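Local coordinates for protein gdp-l-fucose synthetase (Naegleria fowleri, PDB 6AQZ) that binds NADP and probably makes GDP-L-fucose by epimerising and reducing a GDP-sugar, with NADPH as the reductant, at residues Gly61-Ala66 with Asn110-Cys115; Pro72-Arg77 with Tyr117-Lys122. All blocks are in the same frame, centred on the assembly; numbering follows the deposited sequence.

Interaction 1: Gly61-Ala66 with Asn110-Cys115; sequences GDLRDA and NNILTC. With NAP (NADP nicotinamide-adenine-dinucleotide phosphate), chain G.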
ATOM      1  N   GLY A  61     -25.161   3.465  -3.784  1.00 57.08           N
ATOM      2  CA  GLY A  61     -24.222   2.912  -4.744  1.00 59.71           C
ATOM      3  C   GLY A  61     -22.950   2.401  -4.089  1.00 53.80           C
ATOM      4  O   GLY A  61     -22.455   3.012  -3.140  1.00 51.22           O
ATOM      5  N   ASP A  62     -22.436   1.272  -4.581  1.00 50.97           N
ATOM      6  CA  ASP A  62     -21.266   0.583  -4.033  1.00 43.52           C
ATOM      7  C   ASP A  62     -19.991   1.280  -4.510  1.00 44.92           C
ATOM      8  O   ASP A  62     -19.562   1.099  -5.654  1.00 49.00           O
ATOM      9  CB  ASP A  62     -21.321  -0.888  -4.449  1.00 44.25           C
ATOM     10  CG  ASP A  62     -20.114  -1.712  -3.957  1.00 49.45           C
ATOM     11  OD1 ASP A  62     -19.261  -1.202  -3.182  1.00 49.07           O
ATOM     12  OD2 ASP A  62     -20.013  -2.891  -4.376  1.00 51.48           O
ATOM     13  N   LEU A  63     -19.356   2.059  -3.621  1.00 44.88           N
ATOM     14  CA  LEU A  63     -18.195   2.871  -4.004  1.00 46.21           C
ATOM     15  C   LEU A  63     -16.941   2.041  -4.298  1.00 48.42           C
ATOM     16  O   LEU A  63     -15.919   2.616  -4.696  1.00 45.38           O
ATOM     17  CB  LEU A  63     -17.897   3.911  -2.922  1.00 44.75           C
ATOM     18  CG  LEU A  63     -19.078   4.846  -2.580  1.00 43.54           C
ATOM     19  CD1 LEU A  63     -18.742   5.745  -1.409  1.00 39.08           C
ATOM     20  CD2 LEU A  63     -19.512   5.688  -3.779  1.00 43.22           C
ATOM     21  N   ARG A  64     -16.977   0.721  -4.093  1.00 47.54           N
ATOM     22  CA  ARG A  64     -15.862  -0.117  -4.516  1.00 50.57           C
ATOM     23  C   ARG A  64     -15.826  -0.294  -6.025  1.00 52.32           C
ATOM     24  O   ARG A  64     -14.762  -0.584  -6.578  1.00 53.54           O
ATOM     25  CB  ARG A  64     -15.950  -1.485  -3.845  1.00 52.26           C
ATOM     26  CG  ARG A  64     -15.742  -1.441  -2.359  1.00 50.91           C
ATOM     27  CD  ARG A  64     -16.127  -2.751  -1.705  1.00 45.72           C
ATOM     28  NE  ARG A  64     -17.562  -2.965  -1.795  1.00 55.86           N
ATOM     29  CZ  ARG A  64     -18.183  -4.067  -1.386  1.00 63.67           C
ATOM     30  NH1 ARG A  64     -17.480  -5.061  -0.856  1.00 67.23           N
ATOM     31  NH2 ARG A  64     -19.510  -4.163  -1.487  1.00 60.91           N
ATOM     32  N   ASP A  65     -16.962  -0.132  -6.689  1.00 48.86           N
ATOM     33  CA  ASP A  65     -17.073  -0.222  -8.138  1.00 46.46           C
ATOM     34  C   ASP A  65     -16.760   1.122  -8.782  1.00 52.02           C
ATOM     35  O   ASP A  65     -17.331   2.153  -8.400  1.00 54.78           O
ATOM     36  CB  ASP A  65     -18.486  -0.676  -8.513  1.00 49.92           C
ATOM     37  CG  ASP A  65     -18.696  -0.773 -10.012  1.00 66.95           C
ATOM     38  OD1 ASP A  65     -18.332  -1.804 -10.622  1.00 76.25           O
ATOM     39  OD2 ASP A  65     -19.233   0.191 -10.587  1.00 73.79           O
ATOM     40  N   ALA A  66     -15.864   1.105  -9.769  1.00 57.13           N
ATOM     41  CA  ALA A  66     -15.412   2.352 -10.381  1.00 57.47           C
ATOM     42  C   ALA A  66     -16.550   3.077 -11.095  1.00 61.84           C
ATOM     43  O   ALA A  66     -16.691   4.297 -10.980  1.00 60.96           O
ATOM     44  CB  ALA A  66     -14.265   2.072 -11.351  1.00 55.48           C
ATOM     45  N   ASN A 110      -9.142   4.486  -4.059  1.00 37.34           N
ATOM     46  CA  ASN A 110      -8.687   4.886  -5.390  1.00 39.41           C
ATOM     47  C   ASN A 110      -9.825   5.526  -6.194  1.00 44.43           C
ATOM     48  O   ASN A 110      -9.636   6.580  -6.820  1.00 42.51           O
ATOM     49  CB  ASN A 110      -8.072   3.677  -6.127  1.00 30.97           C
ATOM     50  CG  ASN A 110      -6.730   3.233  -5.502  1.00 36.26           C
ATOM     51  OD1 ASN A 110      -6.116   3.974  -4.715  1.00 35.47           O
ATOM     52  ND2 ASN A 110      -6.304   2.003  -5.808  1.00 30.53           N
ATOM     53  N   ASN A 111     -11.021   4.924  -6.167  1.00 37.41           N
ATOM     54  CA  ASN A 111     -12.120   5.468  -6.961  1.00 40.23           C
ATOM     55  C   ASN A 111     -12.493   6.875  -6.505  1.00 42.44           C
ATOM     56  O   ASN A 111     -12.648   7.779  -7.332  1.00 45.85           O
ATOM     57  CB  ASN A 111     -13.331   4.543  -6.906  1.00 34.54           C
ATOM     58  CG  ASN A 111     -13.052   3.208  -7.538  1.00 43.61           C
ATOM     59  OD1 ASN A 111     -12.078   3.055  -8.299  1.00 47.88           O
ATOM     60  ND2 ASN A 111     -13.889   2.211  -7.212  1.00 39.68           N
ATOM     61  N   ILE A 112     -12.643   7.075  -5.188  1.00 41.93           N
ATOM     62  CA  ILE A 112     -13.175   8.337  -4.672  1.00 40.84           C
ATOM     63  C   ILE A 112     -12.198   9.487  -4.933  1.00 43.56           C
ATOM     64  O   ILE A 112     -12.590  10.547  -5.442  1.00 43.60           O
ATOM     65  CB  ILE A 112     -13.525   8.211  -3.173  1.00 42.66           C
ATOM     66  CG1 ILE A 112     -14.726   7.290  -2.984  1.00 42.59           C
ATOM     67  CG2 ILE A 112     -13.928   9.559  -2.597  1.00 43.19           C
ATOM     68  CD1 ILE A 112     -16.000   7.901  -3.490  1.00 50.78           C
ATOM     69  N   LEU A 113     -10.917   9.297  -4.604  1.00 45.76           N
ATOM     70  CA  LEU A 113      -9.931  10.362  -4.847  1.00 48.23           C
ATOM     71  C   LEU A 113      -9.771  10.632  -6.336  1.00 46.56           C
ATOM     72  O   LEU A 113      -9.616  11.781  -6.749  1.00 48.69           O
ATOM     73  CB  LEU A 113      -8.568  10.030  -4.236  1.00 43.83           C
ATOM     74  CG  LEU A 113      -8.393  10.576  -2.799  1.00 41.54           C
ATOM     75  CD1 LEU A 113      -9.526  10.103  -1.888  1.00 39.48           C
ATOM     76  CD2 LEU A 113      -7.047  10.202  -2.201  1.00 37.79           C
ATOM     77  N   THR A 114      -9.805   9.590  -7.161  1.00 43.47           N
ATOM     78  CA  THR A 114      -9.756   9.814  -8.602  1.00 43.38           C
ATOM     79  C   THR A 114     -10.967  10.611  -9.078  1.00 48.88           C
ATOM     80  O   THR A 114     -10.828  11.550  -9.865  1.00 54.98           O
ATOM     81  CB  THR A 114      -9.622   8.481  -9.345  1.00 43.67           C
ATOM     82  OG1 THR A 114      -8.362   7.879  -9.018  1.00 42.32           O
ATOM     83  CG2 THR A 114      -9.662   8.696 -10.835  1.00 40.19           C
ATOM     84  N   CYS A 115     -12.161  10.266  -8.608  1.00 47.28           N
ATOM     85  CA  CYS A 115     -13.314  11.089  -8.948  1.00 50.60           C
ATOM     86  C   CYS A 115     -13.146  12.510  -8.428  1.00 51.12           C
ATOM     87  O   CYS A 115     -13.582  13.470  -9.072  1.00 55.79           O
ATOM     88  CB  CYS A 115     -14.595  10.480  -8.380  1.00 52.11           C
ATOM     89  SG  CYS A 115     -15.193   9.113  -9.324  1.00 58.41           S
TER
HETATM   90  PA  NAP G 401     -19.486   3.355  10.169  1.00 43.59           P
HETATM   91  O1A NAP G 401     -19.265   1.874  10.109  1.00 45.52           O
HETATM   92  O2A NAP G 401     -20.265   3.991  11.290  1.00 46.25           O
HETATM   93  O5B NAP G 401     -20.151   3.913   8.763  1.00 42.91           O
HETATM   94  C5B NAP G 401     -19.238   3.663   7.753  1.00 44.44           C
HETATM   95  C4B NAP G 401     -19.845   4.263   6.456  1.00 48.12           C
HETATM   96  O4B NAP G 401     -19.214   3.704   5.275  1.00 47.41           O
HETATM   97  C3B NAP G 401     -21.406   4.016   6.367  1.00 38.76           C
HETATM   98  O3B NAP G 401     -22.034   5.132   5.797  1.00 38.01           O
HETATM   99  C2B NAP G 401     -21.482   2.907   5.308  1.00 42.65           C
HETATM  100  O2B NAP G 401     -22.565   2.967   4.531  1.00 43.89           O
HETATM  101  C1B NAP G 401     -20.285   3.403   4.389  1.00 44.66           C
HETATM  102  N9A NAP G 401     -19.857   2.371   3.452  1.00 38.77           N
HETATM  103  C8A NAP G 401     -19.196   1.195   3.743  1.00 40.46           C
HETATM  104  N7A NAP G 401     -18.931   0.448   2.646  1.00 42.81           N
HETATM  105  C5A NAP G 401     -19.466   1.183   1.601  1.00 34.38           C
HETATM  106  C6A NAP G 401     -19.512   0.933   0.232  1.00 40.82           C
HETATM  107  N6A NAP G 401     -18.943  -0.229  -0.290  1.00 44.83           N
HETATM  108  N1A NAP G 401     -20.075   1.820  -0.624  1.00 43.61           N
HETATM  109  C2A NAP G 401     -20.592   2.934  -0.025  1.00 47.70           C
HETATM  110  N3A NAP G 401     -20.633   3.306   1.272  1.00 41.53           N
HETATM  111  C4A NAP G 401     -20.042   2.392   2.078  1.00 34.16           C
HETATM  112  O3  NAP G 401     -17.895   3.860  10.182  1.00 46.07           O
HETATM  113  PN  NAP G 401     -17.654   5.197  11.011  1.00 46.23           P
HETATM  114  O1N NAP G 401     -18.503   6.333  10.586  1.00 45.12           O
HETATM  115  O2N NAP G 401     -17.287   4.944  12.456  1.00 46.93           O
HETATM  116  O5D NAP G 401     -16.086   5.725  10.441  1.00 54.00           O
HETATM  117  C5D NAP G 401     -16.135   6.312   9.203  1.00 44.12           C
HETATM  118  C4D NAP G 401     -14.713   6.767   8.962  1.00 52.03           C
HETATM  119  O4D NAP G 401     -14.151   7.137  10.233  1.00 45.40           O
HETATM  120  C3D NAP G 401     -13.871   5.504   8.447  1.00 58.51           C
HETATM  121  O3D NAP G 401     -13.012   5.905   7.435  1.00 51.91           O
HETATM  122  C2D NAP G 401     -13.108   5.057   9.714  1.00 57.91           C
HETATM  123  O2D NAP G 401     -11.849   4.563   9.470  1.00 58.93           O
HETATM  124  C1D NAP G 401     -12.939   6.422  10.442  1.00 49.92           C
HETATM  125  N1N NAP G 401     -12.652   6.204  11.889  1.00 55.58           N
HETATM  126  C2N NAP G 401     -13.632   5.780  12.790  1.00 48.01           C
HETATM  127  C3N NAP G 401     -13.314   5.557  14.113  1.00 51.45           C
HETATM  128  C7N NAP G 401     -14.376   5.090  15.062  1.00 47.96           C
HETATM  129  O7N NAP G 401     -14.135   4.783  16.242  1.00 42.82           O
HETATM  130  N7N NAP G 401     -15.695   4.982  14.609  1.00 40.82           N
HETATM  131  C4N NAP G 401     -11.944   5.742  14.644  1.00 56.85           C
HETATM  132  C5N NAP G 401     -10.961   6.180  13.607  1.00 58.35           C
HETATM  133  C6N NAP G 401     -11.320   6.393  12.339  1.00 59.32           C
HETATM  134  P2B NAP G 401     -24.058   2.030   5.110  1.00 50.14           P
HETATM  135  O1X NAP G 401     -24.404   2.845   6.318  1.00 51.94           O
HETATM  136  O2X NAP G 401     -24.956   2.198   3.882  1.00 55.56           O
HETATM  137  O3X NAP G 401     -23.444   0.681   5.339  1.00 51.97           O
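Residues Gly61-Ala66 form a loop that folds into a type I beta turn from Asp62 to Asp65, and they approach the helical residues Asn110-Cys115 most closely at Ala66 and Asn111, whose CA atoms are 5.7 Å apart. Asn111 carries the polar contact. Its CG stands anti to the carbonyl carbon (chi1 -64°), which sends the amide across to the turn. There ND2 donates a nearly straight bond of 3.3 Å to Leu63 O (162° at the hydrogen), meeting that carbonyl from above its plane. A second, weak bond runs from Asn111 ND2 to Arg64 O at 3.0 Å and is strongly bent, so one amide nitrogen holds two successive carbonyls of the turn. The apolar part is tip to tip: Leu63 CD1 lies 4.1 Å from Ile112 CD1, the two chains crossing obliquely.

On the cofactor side, Asp62 forms an Asx turn. Its CG is anti to the backbone N, and OD1 accepts from Arg64 N and from Arg64 NE, the latter at 2.8 Å in a salt bridge through the syn lone pair and in the guanidinium plane. The same OD1 accepts from NAP N6A at 3.1 Å; three donors would stabilise its negative charge. Leu63 N donates to NAP N1A, also over 3.1 Å, while Leu63 CG sits 3.5 Å from NAP C2A. Arg64 NH1 continues to Asp104 in a further salt bridge, and Asp65 caps helix 66-76 through Ala68 N. The paired bonds at N6A and N1A read the adenine edge, an acidic side chain plus a main-chain amide, in the adenine-binding site of a Rossmann-type dinucleotide fold.

Interaction 2: Pro72-Arg77 with Tyr117-Lys122; sequences PFEKYR and YDFGVK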
ATOM      1  N   PRO A  72     -22.660   9.523  -8.391  1.00 52.15           N
ATOM      2  CA  PRO A  72     -22.941  10.750  -7.616  1.00 51.49           C
ATOM      3  C   PRO A  72     -22.119  11.961  -8.042  1.00 58.71           C
ATOM      4  O   PRO A  72     -22.612  13.089  -7.922  1.00 60.39           O
ATOM      5  CB  PRO A  72     -22.603  10.344  -6.176  1.00 44.43           C
ATOM      6  CG  PRO A  72     -21.671   9.160  -6.322  1.00 44.23           C
ATOM      7  CD  PRO A  72     -22.175   8.429  -7.531  1.00 46.01           C
ATOM      8  N   PHE A  73     -20.885  11.776  -8.528  1.00 54.32           N
ATOM      9  CA  PHE A  73     -20.107  12.931  -8.971  1.00 58.25           C
ATOM     10  C   PHE A  73     -20.706  13.546 -10.229  1.00 62.47           C
ATOM     11  O   PHE A  73     -20.865  14.769 -10.307  1.00 63.51           O
ATOM     12  CB  PHE A  73     -18.650  12.540  -9.212  1.00 53.28           C
ATOM     13  CG  PHE A  73     -17.858  12.356  -7.948  1.00 45.97           C
ATOM     14  CD1 PHE A  73     -17.972  11.181  -7.207  1.00 43.08           C
ATOM     15  CD2 PHE A  73     -16.993  13.347  -7.500  1.00 41.28           C
ATOM     16  CE1 PHE A  73     -17.240  10.994  -6.039  1.00 36.17           C
ATOM     17  CE2 PHE A  73     -16.247  13.175  -6.337  1.00 38.09           C
ATOM     18  CZ  PHE A  73     -16.374  11.993  -5.601  1.00 38.09           C
ATOM     19  N   GLU A  74     -21.086  12.720 -11.205  1.00 65.66           N
ATOM     20  CA  GLU A  74     -21.742  13.268 -12.385  1.00 67.35           C
ATOM     21  C   GLU A  74     -23.054  13.928 -11.998  1.00 72.51           C
ATOM     22  O   GLU A  74     -23.411  14.974 -12.547  1.00 73.92           O
ATOM     23  CB  GLU A  74     -21.986  12.179 -13.438  1.00 65.16           C
ATOM     24  CG  GLU A  74     -20.723  11.474 -13.918  1.00 73.81           C
ATOM     25  CD  GLU A  74     -20.950  10.516 -15.087  1.00 82.50           C
ATOM     26  OE1 GLU A  74     -22.005  10.610 -15.742  1.00 88.44           O
ATOM     27  OE2 GLU A  74     -20.065   9.670 -15.356  1.00 82.54           O
ATOM     28  N   LYS A  75     -23.760  13.358 -11.013  1.00 70.49           N
ATOM     29  CA  LYS A  75     -25.087  13.849 -10.653  1.00 67.85           C
ATOM     30  C   LYS A  75     -25.030  15.144  -9.853  1.00 62.19           C
ATOM     31  O   LYS A  75     -25.760  16.093 -10.153  1.00 63.63           O
ATOM     32  CB  LYS A  75     -25.847  12.778  -9.869  1.00 73.76           C
ATOM     33  CG  LYS A  75     -27.211  13.227  -9.345  1.00 77.86           C
ATOM     34  CD  LYS A  75     -28.219  12.096  -9.448  1.00 83.57           C
ATOM     35  CE  LYS A  75     -29.576  12.469  -8.861  1.00 91.21           C
ATOM     36  NZ  LYS A  75     -29.624  12.185  -7.400  1.00 91.81           N
ATOM     37  N   TYR A  76     -24.185  15.198  -8.824  1.00 60.51           N
ATOM     38  CA  TYR A  76     -24.165  16.322  -7.892  1.00 60.83           C
ATOM     39  C   TYR A  76     -23.066  17.341  -8.170  1.00 59.46           C
ATOM     40  O   TYR A  76     -23.178  18.479  -7.698  1.00 57.83           O
ATOM     41  CB  TYR A  76     -24.020  15.815  -6.444  1.00 61.69           C
ATOM     42  CG  TYR A  76     -25.165  14.916  -6.001  1.00 67.18           C
ATOM     43  CD1 TYR A  76     -26.435  15.437  -5.780  1.00 72.60           C
ATOM     44  CD2 TYR A  76     -24.979  13.550  -5.818  1.00 67.22           C
ATOM     45  CE1 TYR A  76     -27.495  14.630  -5.394  1.00 72.86           C
ATOM     46  CE2 TYR A  76     -26.030  12.733  -5.430  1.00 72.89           C
ATOM     47  CZ  TYR A  76     -27.290  13.283  -5.220  1.00 75.16           C
ATOM     48  OH  TYR A  76     -28.344  12.489  -4.830  1.00 75.26           O
ATOM     49  N   ARG A  77     -22.018  16.972  -8.926  1.00 56.32           N
ATOM     50  CA  ARG A  77     -20.884  17.841  -9.240  1.00 52.34           C
ATOM     51  C   ARG A  77     -20.414  18.602  -8.003  1.00 54.29           C
ATOM     52  O   ARG A  77     -20.576  19.824  -7.941  1.00 55.53           O
ATOM     53  CB  ARG A  77     -21.243  18.840 -10.347  1.00 52.88           C
ATOM     54  CG  ARG A  77     -21.708  18.239 -11.670  1.00 65.52           C
ATOM     55  CD  ARG A  77     -20.603  17.464 -12.399  1.00 77.76           C
ATOM     56  NE  ARG A  77     -21.142  16.754 -13.564  1.00 90.89           N
ATOM     57  CZ  ARG A  77     -20.756  16.941 -14.825  1.00 93.94           C
ATOM     58  NH1 ARG A  77     -19.790  17.812 -15.118  1.00 93.67           N
ATOM     59  NH2 ARG A  77     -21.330  16.231 -15.796  1.00 91.76           N
ATOM     60  N   TYR A 117     -10.471  14.257  -8.153  1.00 54.98           N
ATOM     61  CA  TYR A 117      -9.581  14.993  -9.033  1.00 52.95           C
ATOM     62  C   TYR A 117     -10.240  15.263 -10.381  1.00 54.45           C
ATOM     63  O   TYR A 117     -10.264  16.407 -10.854  1.00 54.92           O
ATOM     64  CB  TYR A 117      -8.282  14.217  -9.215  1.00 47.97           C
ATOM     65  CG  TYR A 117      -7.261  15.060  -9.887  1.00 48.03           C
ATOM     66  CD1 TYR A 117      -6.579  16.032  -9.177  1.00 47.02           C
ATOM     67  CD2 TYR A 117      -7.023  14.941 -11.253  1.00 58.14           C
ATOM     68  CE1 TYR A 117      -5.641  16.853  -9.807  1.00 56.93           C
ATOM     69  CE2 TYR A 117      -6.086  15.746 -11.890  1.00 60.62           C
ATOM     70  CZ  TYR A 117      -5.405  16.705 -11.159  1.00 60.31           C
ATOM     71  OH  TYR A 117      -4.487  17.513 -11.779  1.00 63.87           O
ATOM     72  N   ASP A 118     -10.806  14.224 -11.005  1.00 52.91           N
ATOM     73  CA  ASP A 118     -11.346  14.385 -12.353  1.00 56.08           C
ATOM     74  C   ASP A 118     -12.487  15.394 -12.397  1.00 54.87           C
ATOM     75  O   ASP A 118     -12.664  16.082 -13.405  1.00 61.97           O
ATOM     76  CB  ASP A 118     -11.817  13.044 -12.917  1.00 58.01           C
ATOM     77  CG  ASP A 118     -10.668  12.095 -13.229  1.00 61.56           C
ATOM     78  OD1 ASP A 118      -9.489  12.502 -13.152  1.00 63.75           O
ATOM     79  OD2 ASP A 118     -10.956  10.931 -13.574  1.00 65.06           O
ATOM     80  N   PHE A 119     -13.290  15.470 -11.345  1.00 54.98           N
ATOM     81  CA  PHE A 119     -14.416  16.389 -11.307  1.00 51.79           C
ATOM     82  C   PHE A 119     -14.080  17.708 -10.639  1.00 54.86           C
ATOM     83  O   PHE A 119     -14.984  18.514 -10.394  1.00 62.94           O
ATOM     84  CB  PHE A 119     -15.595  15.732 -10.592  1.00 49.20           C
ATOM     85  CG  PHE A 119     -16.312  14.708 -11.426  1.00 55.51           C
ATOM     86  CD1 PHE A 119     -15.842  13.416 -11.517  1.00 51.38           C
ATOM     87  CD2 PHE A 119     -17.467  15.044 -12.115  1.00 61.68           C
ATOM     88  CE1 PHE A 119     -16.506  12.481 -12.274  1.00 54.83           C
ATOM     89  CE2 PHE A 119     -18.131  14.111 -12.878  1.00 62.20           C
ATOM     90  CZ  PHE A 119     -17.650  12.827 -12.953  1.00 59.04           C
ATOM     91  N   GLY A 120     -12.804  17.963 -10.377  1.00 55.33           N
ATOM     92  CA  GLY A 120     -12.352  19.252  -9.885  1.00 60.42           C
ATOM     93  C   GLY A 120     -12.836  19.677  -8.513  1.00 57.60           C
ATOM     94  O   GLY A 120     -13.102  20.865  -8.298  1.00 64.06           O
ATOM     95  N   VAL A 121     -12.957  18.740  -7.577  1.00 54.49           N
ATOM     96  CA  VAL A 121     -13.309  19.104  -6.208  1.00 49.68           C
ATOM     97  C   VAL A 121     -12.220  20.009  -5.651  1.00 49.99           C
ATOM     98  O   VAL A 121     -11.025  19.750  -5.840  1.00 49.44           O
ATOM     99  CB  VAL A 121     -13.485  17.838  -5.363  1.00 47.53           C
ATOM    100  CG1 VAL A 121     -13.733  18.193  -3.911  1.00 46.52           C
ATOM    101  CG2 VAL A 121     -14.626  16.978  -5.930  1.00 48.26           C
ATOM    102  N   LYS A 122     -12.625  21.105  -5.004  1.00 53.32           N
ATOM    103  CA  LYS A 122     -11.640  22.066  -4.510  1.00 55.96           C
ATOM    104  C   LYS A 122     -10.832  21.470  -3.366  1.00 50.28           C
ATOM    105  O   LYS A 122      -9.596  21.508  -3.385  1.00 46.72           O
ATOM    106  CB  LYS A 122     -12.317  23.372  -4.068  1.00 51.66           C
ATOM    107  CG  LYS A 122     -13.035  24.164  -5.160  1.00 53.28           C
ATOM    108  CD  LYS A 122     -13.680  25.427  -4.567  1.00 55.39           C
ATOM    109  CE  LYS A 122     -14.121  26.444  -5.617  1.00 66.37           C
ATOM    110  NZ  LYS A 122     -15.229  25.953  -6.482  1.00 72.86           N
TER
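Tyr117 O is the best-held polar atom, gripped twice: by Gly120 N at 3.0 Å as the helix ends, and by Lys181 NZ. Arg77 NE makes one bond within its own segment, donating to Glu74 O at 3.1 Å with 163° at the hydrogen. The acceptor lies in the guanidinium plane, and the bend at chi2 folds the side chain back over the helix end, beside the Phe119 ring. No hydrogen bond crosses between the segments, so the contact rests on that ring. Phe73 CB stands over the centre of one of its faces, 3.6 Å from the Phe119 centroid and 7° off the normal, a CH-pi contact. The aromatic pair itself is oblique, its planes 43° apart. Along the edge of the Phe119 ring come Glu74 CG, 3.5 Å from Phe119 CZ, and Arg77 CD, 4.0 Å from Phe119 CD2. The guanidinium is almost perpendicular to the ring, with Phe119 CE2 over its face. Deeper in, Val121 CG2 meets the Phe73 ring at its edge, 4.2 Å from Phe73 CE2. Gly120, at positive phi, is the C-prime residue of the Schellman motif that ends helix 98-118 and turns the chain toward Val121. The contact thus joins the C-terminal ends of helices 66-76 and 98-118, while Phe73 and Val121 both pack on Val81 of strand 80-83, and Phe73 also on Leu28 of strand 26-30.

Both contacts join the region of helix 66-76 to helix 98-118: interaction 1 at the loop leading into the first helix, interaction 2 at the C-terminal ends of both. Their centres lie 12 Å apart, and they meet where Cys115 CB packs 3.6 Å from Phe73 CE1. Each is partly buried, with a buried apolar pair, Leu63 and Ile112 or Phe73 and Val121, and exposed residues at its margin. The chemistry differs with place. Interaction 1 lines the cofactor pocket and is governed by directional bonds to backbone and adenine; interaction 2, with Phe73 about 11 Å from NADP, has only packing between its segments.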